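PDB 4A39: metallo-carboxypeptidase from Pseudomonas aeruginosa, which is a zinc-dependent M14 peptidase of the cytosolic carboxypeptidase type, probably trimming residues from the C termini of its substrates, and may bind tubulin. Local coordinates for residues 22-26 / 38-42; 151-155 / 232-236; 339-343 / 384-388. All coordinates share one frame. Residue numbers count along the deposited sequence, not the author numbering.

Contact 1: 22-26 / 38-42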
loop_
_atom_site.group_PDB
_atom_site.type_symbol
_atom_site.label_atom_id
_atom_site.label_comp_id
_atom_site.label_asym_id
_atom_site.label_seq_id
_atom_site.Cartn_x
_atom_site.Cartn_y
_atom_site.Cartn_z
ATOM N N SER A 22 -11.750 1.323 -8.774
ATOM C CA SER A 22 -11.537 1.705 -7.370
ATOM C C SER A 22 -12.554 2.698 -6.827
ATOM O O SER A 22 -12.382 3.250 -5.738
ATOM C CB SER A 22 -10.116 2.253 -7.145
ATOM O OG SER A 22 -9.972 3.593 -7.580
ATOM N N GLY A 23 -13.621 2.926 -7.583
ATOM C CA GLY A 23 -14.641 3.844 -7.118
ATOM C C GLY A 23 -15.386 3.302 -5.908
ATOM O O GLY A 23 -15.609 2.097 -5.788
ATOM N N ASN A 24 -15.751 4.194 -4.996
ATOM C CA ASN A 24 -16.509 3.807 -3.810
ATOM C C ASN A 24 -17.249 4.978 -3.183
ATOM O O ASN A 24 -16.637 5.901 -2.632
ATOM C CB ASN A 24 -15.605 3.175 -2.741
ATOM C CG ASN A 24 -16.389 2.719 -1.513
ATOM O OD1 ASN A 24 -17.302 3.409 -1.057
ATOM N ND2 ASN A 24 -16.026 1.563 -0.968
ATOM N N ILE A 25 -18.573 4.933 -3.278
ATOM C CA ILE A 25 -19.432 5.948 -2.679
ATOM C C ILE A 25 -20.893 5.645 -2.991
ATOM O O ILE A 25 -21.205 5.007 -4.000
ATOM C CB ILE A 25 -19.108 7.377 -3.199
ATOM C CG1 ILE A 25 -19.469 8.414 -2.130
ATOM C CG2 ILE A 25 -19.904 7.688 -4.457
ATOM C CD1 ILE A 25 -18.561 8.379 -0.926
ATOM N N GLN A 26 -21.770 6.096 -2.098
ATOM C CA GLN A 26 -23.215 5.965 -2.254
ATOM C C GLN A 26 -23.719 7.397 -2.107
ATOM O O GLN A 26 -23.411 8.062 -1.120
ATOM C CB GLN A 26 -23.820 5.083 -1.151
ATOM C CG GLN A 26 -23.440 3.597 -1.241
ATOM C CD GLN A 26 -24.190 2.846 -2.331
ATOM O OE1 GLN A 26 -24.354 3.340 -3.445
ATOM N NE2 GLN A 26 -24.633 1.630 -2.013
ATOM N N LEU A 38 -23.123 11.947 1.587
ATOM C CA LEU A 38 -22.667 10.721 0.941
ATOM C C LEU A 38 -22.353 9.663 1.989
ATOM O O LEU A 38 -22.163 9.978 3.160
ATOM C CB LEU A 38 -21.387 10.993 0.143
ATOM C CG LEU A 38 -21.404 12.145 -0.859
ATOM C CD1 LEU A 38 -19.975 12.486 -1.252
ATOM C CD2 LEU A 38 -22.235 11.766 -2.077
ATOM N N ALA A 39 -22.293 8.407 1.555
ATOM C CA ALA A 39 -21.959 7.301 2.449
ATOM C C ALA A 39 -20.904 6.410 1.796
ATOM O O ALA A 39 -20.876 6.254 0.574
ATOM C CB ALA A 39 -23.202 6.479 2.775
ATOM N N ILE A 40 -20.028 5.842 2.615
ATOM C CA ILE A 40 -18.989 4.955 2.117
ATOM C C ILE A 40 -19.615 3.569 1.984
ATOM O O ILE A 40 -20.441 3.159 2.809
ATOM C CB ILE A 40 -17.784 4.916 3.092
ATOM C CG1 ILE A 40 -17.269 6.342 3.321
ATOM C CG2 ILE A 40 -16.661 4.047 2.514
ATOM C CD1 ILE A 40 -16.167 6.444 4.370
ATOM N N ARG A 41 -19.241 2.858 0.927
ATOM C CA ARG A 41 -19.775 1.523 0.667
ATOM C C ARG A 41 -18.917 0.414 1.277
ATOM O O ARG A 41 -17.694 0.407 1.127
ATOM C CB ARG A 41 -19.877 1.291 -0.843
ATOM C CG ARG A 41 -20.600 0.009 -1.246
ATOM C CD ARG A 41 -19.990 -0.569 -2.518
ATOM N NE ARG A 41 -18.734 -1.259 -2.235
ATOM C CZ ARG A 41 -17.600 -1.076 -2.903
ATOM N NH1 ARG A 41 -17.543 -0.210 -3.909
ATOM N NH2 ARG A 41 -16.516 -1.761 -2.557
ATOM N N PRO A 42 -19.547 -0.542 1.978
ATOM C CA PRO A 42 -18.787 -1.644 2.580
ATOM C C PRO A 42 -18.174 -2.540 1.498
ATOM O O PRO A 42 -18.631 -2.544 0.355
ATOM C CB PRO A 42 -19.844 -2.391 3.391
ATOM C CG PRO A 42 -20.815 -1.297 3.766
ATOM C CD PRO A 42 -20.936 -0.536 2.471
HETATM O O HOH W 1 -19.246 2.162 -5.238
#
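N24 lays its carboxamide along the backbone of R41 and pairs with it at both ends of one residue: R41 N donates to N24 OD1 (2.8 Å) and N24 ND2 donates to R41 O (2.9 Å), both nearly straight. The side chain thus stands in for a strand neighbour where the two segments are no longer paired by their backbones. The regular pairing lies two residues on, at Q26 and A39, an antiparallel hydrogen-bonded pair in which Q26 N reaches A39 O at 2.8 Å and A39 N reaches Q26 O at 2.9 Å. Q26 and A39 point to the same face of the sheet, their CB atoms 4.2 Å apart. I25 has its CB turned away from 38-42, yet its end folds back, with CG1 3.9 Å from L38 CB and CD1 3.5 Å from A39 O. R41 leans over the junction: N24 ND2 lies over one face of its guanidinium, G23 O sits near the plane with R41 NH1 3.5 Å away, and R41 NE bonds to P42 O at 2.9 Å. Water 1 accepts from R41 NH1 at 3.2 Å and, weakly, from I25 N at 3.5 Å. N24 ND2 and R41 NH2 also donate to the carbonyls of G228 and H227, tying this part of the N-terminal domain to the loop after helix 222-226. The contact lies at the outer edge of the domain's β-sheet, where edge strand 26-29 pairs with 36-39, while I25, L38 and I40 pack against L69 of strand 65-69 and I25 and L38 meet F54 of strand 53-57.

Contact 2: 151-155 / 232-236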
loop_
_atom_site.group_PDB
_atom_site.type_symbol
_atom_site.label_atom_id
_atom_site.label_comp_id
_atom_site.label_asym_id
_atom_site.label_seq_id
_atom_site.Cartn_x
_atom_site.Cartn_y
_atom_site.Cartn_z
ATOM N N THR A 151 -3.708 -16.254 -10.129
ATOM C CA THR A 151 -5.043 -15.873 -10.567
ATOM C C THR A 151 -5.940 -15.560 -9.376
ATOM O O THR A 151 -6.110 -16.381 -8.475
ATOM C CB THR A 151 -5.675 -16.998 -11.405
ATOM O OG1 THR A 151 -4.826 -17.286 -12.523
ATOM C CG2 THR A 151 -7.046 -16.588 -11.911
ATOM N N SER A 152 -6.509 -14.359 -9.380
ATOM C CA SER A 152 -7.386 -13.927 -8.299
ATOM C C SER A 152 -8.725 -14.652 -8.357
ATOM O O SER A 152 -9.036 -15.336 -9.332
ATOM C CB SER A 152 -7.630 -12.422 -8.392
ATOM O OG SER A 152 -8.452 -12.128 -9.510
ATOM N N VAL A 153 -9.522 -14.493 -7.309
ATOM C CA VAL A 153 -10.830 -15.127 -7.254
ATOM C C VAL A 153 -11.656 -14.827 -8.505
ATOM O O VAL A 153 -12.319 -15.719 -9.052
ATOM C CB VAL A 153 -11.608 -14.659 -6.008
ATOM C CG1 VAL A 153 -13.044 -15.158 -6.070
ATOM C CG2 VAL A 153 -10.921 -15.169 -4.752
ATOM N N GLN A 154 -11.600 -13.582 -8.970
ATOM C CA GLN A 154 -12.369 -13.183 -10.142
ATOM C C GLN A 154 -11.620 -13.239 -11.475
ATOM O O GLN A 154 -12.067 -12.665 -12.466
ATOM C CB GLN A 154 -12.956 -11.787 -9.927
ATOM C CG GLN A 154 -13.819 -11.688 -8.673
ATOM C CD GLN A 154 -14.572 -10.381 -8.595
ATOM O OE1 GLN A 154 -14.013 -9.321 -8.861
ATOM N NE2 GLN A 154 -15.851 -10.448 -8.224
ATOM N N GLY A 155 -10.479 -13.919 -11.496
ATOM C CA GLY A 155 -9.737 -14.066 -12.739
ATOM C C GLY A 155 -8.838 -12.938 -13.206
ATOM O O GLY A 155 -8.705 -12.714 -14.408
ATOM N N THR A 232 -10.765 -6.538 2.227
ATOM C CA THR A 232 -10.816 -7.914 1.743
ATOM C C THR A 232 -10.769 -8.171 0.244
ATOM O O THR A 232 -10.954 -7.261 -0.562
ATOM C CB THR A 232 -12.076 -8.603 2.305
ATOM O OG1 THR A 232 -13.247 -7.877 1.902
ATOM C CG2 THR A 232 -12.019 -8.646 3.829
ATOM N N ASN A 233 -10.501 -9.425 -0.119
ATOM C CA ASN A 233 -10.479 -9.801 -1.525
ATOM C C ASN A 233 -11.932 -10.070 -1.909
ATOM O O ASN A 233 -12.832 -9.855 -1.090
ATOM C CB ASN A 233 -9.564 -11.023 -1.779
ATOM C CG ASN A 233 -10.146 -12.353 -1.292
ATOM O OD1 ASN A 233 -11.134 -12.404 -0.569
ATOM N ND2 ASN A 233 -9.495 -13.447 -1.690
ATOM N N ALA A 234 -12.166 -10.518 -3.136
ATOM C CA ALA A 234 -13.530 -10.749 -3.608
ATOM C C ALA A 234 -14.357 -11.705 -2.762
ATOM O O ALA A 234 -15.563 -11.505 -2.617
ATOM C CB ALA A 234 -13.509 -11.229 -5.063
ATOM N N ALA A 235 -13.722 -12.731 -2.202
ATOM C CA ALA A 235 -14.434 -13.713 -1.386
ATOM C C ALA A 235 -14.688 -13.237 0.043
ATOM O O ALA A 235 -15.294 -13.954 0.842
ATOM C CB ALA A 235 -13.664 -15.041 -1.366
ATOM N N GLY A 236 -14.229 -12.031 0.364
ATOM C CA GLY A 236 -14.428 -11.496 1.700
ATOM C C GLY A 236 -13.369 -11.884 2.718
ATOM O O GLY A 236 -13.579 -11.734 3.922
#
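Two type I β-turns, S152-G155 and N233-G236, meet corner to corner, joined by side-chain packing without a hydrogen bond between them. The CA-to-CB bond of V153 points toward the second turn, with V153 CB 4.0 Å from A234 CB; the t rotamer puts V153 CG2 3.8 Å from N233 ND2 and 4.4 Å from A235 CB. Q154 starts sideways, but chi1 near m brings Q154 CG to 3.7 Å from A234 CB, so the small A234 methyl is flanked by both residues. Beyond that point the Q154 amide leaves the contact, OE1 bonding to R156. N233 takes chi1 p, which folds its carboxamide back over its own turn: OD1 receives a weak bond from A235 N (3.1 Å) and one from Q237 N, while ND2 donates to R250 O and to E253. Each turn closes on a glycine with positive phi, G155 N to S152 O and G236 N to N233 O both at 3.0 Å. The N233 side chain lies about 9 Å from that of zinc ligand H180. The first turn lies in the loop of the hairpin formed by strands 144-151 and 157-163 of the catalytic domain; V153 also touches P252 and E253 of helix 252-264, and D223 of helix 222-226 meets both V153 and A234.

Contact 3: 339-343 / 384-388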
loop_
_atom_site.group_PDB
_atom_site.type_symbol
_atom_site.label_atom_id
_atom_site.label_comp_id
_atom_site.label_asym_id
_atom_site.label_seq_id
_atom_site.Cartn_x
_atom_site.Cartn_y
_atom_site.Cartn_z
ATOM N N THR A 339 9.033 -18.862 8.789
ATOM C CA THR A 339 9.148 -20.022 7.914
ATOM C C THR A 339 10.484 -20.062 7.191
ATOM O O THR A 339 11.048 -21.139 6.975
ATOM C CB THR A 339 8.007 -20.040 6.874
ATOM O OG1 THR A 339 6.748 -20.103 7.555
ATOM C CG2 THR A 339 8.134 -21.251 5.955
ATOM N N TYR A 340 11.005 -18.889 6.845
ATOM C CA TYR A 340 12.266 -18.807 6.120
ATOM C C TYR A 340 13.441 -18.237 6.911
ATOM O O TYR A 340 14.552 -18.130 6.382
ATOM C CB TYR A 340 12.043 -18.016 4.826
ATOM C CG TYR A 340 11.084 -18.729 3.901
ATOM C CD1 TYR A 340 11.515 -19.795 3.112
ATOM C CD2 TYR A 340 9.728 -18.405 3.886
ATOM C CE1 TYR A 340 10.619 -20.527 2.338
ATOM C CE2 TYR A 340 8.820 -19.133 3.114
ATOM C CZ TYR A 340 9.274 -20.191 2.346
ATOM O OH TYR A 340 8.386 -20.928 1.597
ATOM N N ASP A 341 13.197 -17.903 8.178
ATOM C CA ASP A 341 14.231 -17.355 9.060
ATOM C C ASP A 341 14.931 -16.175 8.387
ATOM O O ASP A 341 16.162 -16.108 8.339
ATOM C CB ASP A 341 15.256 -18.444 9.397
ATOM C CG ASP A 341 16.263 -18.001 10.446
ATOM O OD1 ASP A 341 15.924 -17.127 11.274
ATOM O OD2 ASP A 341 17.394 -18.540 10.442
ATOM N N CYS A 342 14.141 -15.231 7.884
ATOM C CA CYS A 342 14.701 -14.076 7.193
ATOM C C CYS A 342 14.229 -12.769 7.792
ATOM O O CYS A 342 13.239 -12.724 8.522
ATOM C CB CYS A 342 14.289 -14.095 5.717
ATOM S SG CYS A 342 12.494 -13.911 5.452
ATOM N N LEU A 343 14.951 -11.701 7.474
ATOM C CA LEU A 343 14.576 -10.372 7.930
ATOM C C LEU A 343 13.229 -10.112 7.263
ATOM O O LEU A 343 13.079 -10.324 6.054
ATOM C CB LEU A 343 15.609 -9.343 7.462
ATOM C CG LEU A 343 15.287 -7.870 7.735
ATOM C CD1 LEU A 343 15.119 -7.648 9.233
ATOM C CD2 LEU A 343 16.406 -6.994 7.193
ATOM N N VAL A 384 22.969 -5.943 2.167
ATOM C CA VAL A 384 23.062 -7.197 1.423
ATOM C C VAL A 384 24.013 -8.261 1.983
ATOM O O VAL A 384 23.648 -9.436 2.050
ATOM C CB VAL A 384 23.402 -6.939 -0.069
ATOM C CG1 VAL A 384 24.868 -6.591 -0.231
ATOM C CG2 VAL A 384 23.028 -8.159 -0.897
ATOM N N ASP A 385 25.214 -7.864 2.394
ATOM C CA ASP A 385 26.179 -8.828 2.927
ATOM C C ASP A 385 25.841 -9.348 4.324
ATOM O O ASP A 385 26.478 -10.288 4.811
ATOM C CB ASP A 385 27.584 -8.219 2.960
ATOM C CG ASP A 385 28.085 -7.830 1.584
ATOM O OD1 ASP A 385 27.955 -8.651 0.655
ATOM O OD2 ASP A 385 28.620 -6.709 1.434
ATOM N N GLU A 386 24.844 -8.745 4.964
ATOM C CA GLU A 386 24.450 -9.139 6.317
ATOM C C GLU A 386 23.168 -9.968 6.380
ATOM O O GLU A 386 22.849 -10.538 7.421
ATOM C CB GLU A 386 24.265 -7.890 7.185
ATOM C CG GLU A 386 25.495 -7.009 7.294
ATOM C CD GLU A 386 25.202 -5.683 7.968
ATOM O OE1 GLU A 386 24.652 -5.686 9.090
ATOM O OE2 GLU A 386 25.528 -4.633 7.376
ATOM N N LEU A 387 22.430 -10.031 5.276
ATOM C CA LEU A 387 21.172 -10.776 5.255
ATOM C C LEU A 387 21.314 -12.270 5.528
ATOM O O LEU A 387 20.402 -12.892 6.081
ATOM C CB LEU A 387 20.451 -10.541 3.925
ATOM C CG LEU A 387 20.018 -9.084 3.733
ATOM C CD1 LEU A 387 19.439 -8.900 2.343
ATOM C CD2 LEU A 387 19.000 -8.702 4.800
ATOM N N ARG A 388 22.452 -12.838 5.133
ATOM C CA ARG A 388 22.749 -14.253 5.357
ATOM C C ARG A 388 24.211 -14.406 5.764
ATOM O O ARG A 388 25.029 -13.516 5.507
ATOM C CB ARG A 388 22.493 -15.086 4.096
ATOM C CG ARG A 388 21.028 -15.350 3.789
ATOM C CD ARG A 388 20.335 -16.172 4.875
ATOM N NE ARG A 388 18.929 -16.374 4.533
ATOM C CZ ARG A 388 17.999 -16.847 5.355
ATOM N NH1 ARG A 388 18.306 -17.188 6.602
ATOM N NH2 ARG A 388 16.745 -16.957 4.932
HETATM O O HOH W 2 17.510 -12.501 6.211
#
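T339 lies in the last turn of helix 332-340, its OG1 bonded to F335 O one turn back. At Y340 the carbonyl is taken up by the C-terminal residue: R388 NH2 donates to Y340 O at 2.9 Å, nearly straight and close to the guanidinium plane. The Y340 ring leads away, to M261 and K262 of helix 252-264. D341 breaks the helical path with positive phi, and its carbonyl receives a weak bond from R388 NH1 (3.0 Å); its carboxylate stays beyond salt-bridge range, D341 OD2 lying 4.2 Å from R388 NH1. The true ionic partner of R388 is D267, reached through NE, and NH2 is shared with V266 O. This is the connection from helix 332-340 into strand 343-350, one of the parallel strands in the central mixed sheet of the M14 α/β fold, and the chain's C terminus is anchored beside it, just past helix 366-383. C342 passes R388 with CB 3.9 Å from NH2. L343 points toward the tail and sets its CD2 3.9 Å from L387 CD2, both leucines buried, L387 also resting on L173 of strand 171-177 and L343 on L299 of helix 294-308. Between the two backbones, water 2 accepts from L343 N (3.0 Å) and donates to L387 O (2.9 Å).

How the contacts relate
From the N terminus the three contacts follow one another in series, none nested in or crossing another. Contact 1 closes a short loop of 11 residues within the N-terminal β-domain. Contact 2 spans 76 residues of the catalytic domain, bringing the first hairpin of its sheet to the loop after helix 222-226. Contact 3 closes the last loop, 40 residues, drawing the C terminus to the start of strand 343-350. Contacts 1 and 2 sit closest, centres about 19 Å apart, nearest atoms about 7 Å, near the domain junction; contact 3 lies about 42 Å from contact 1, centre to centre, across the chain's centre, and about 31 Å from contact 2.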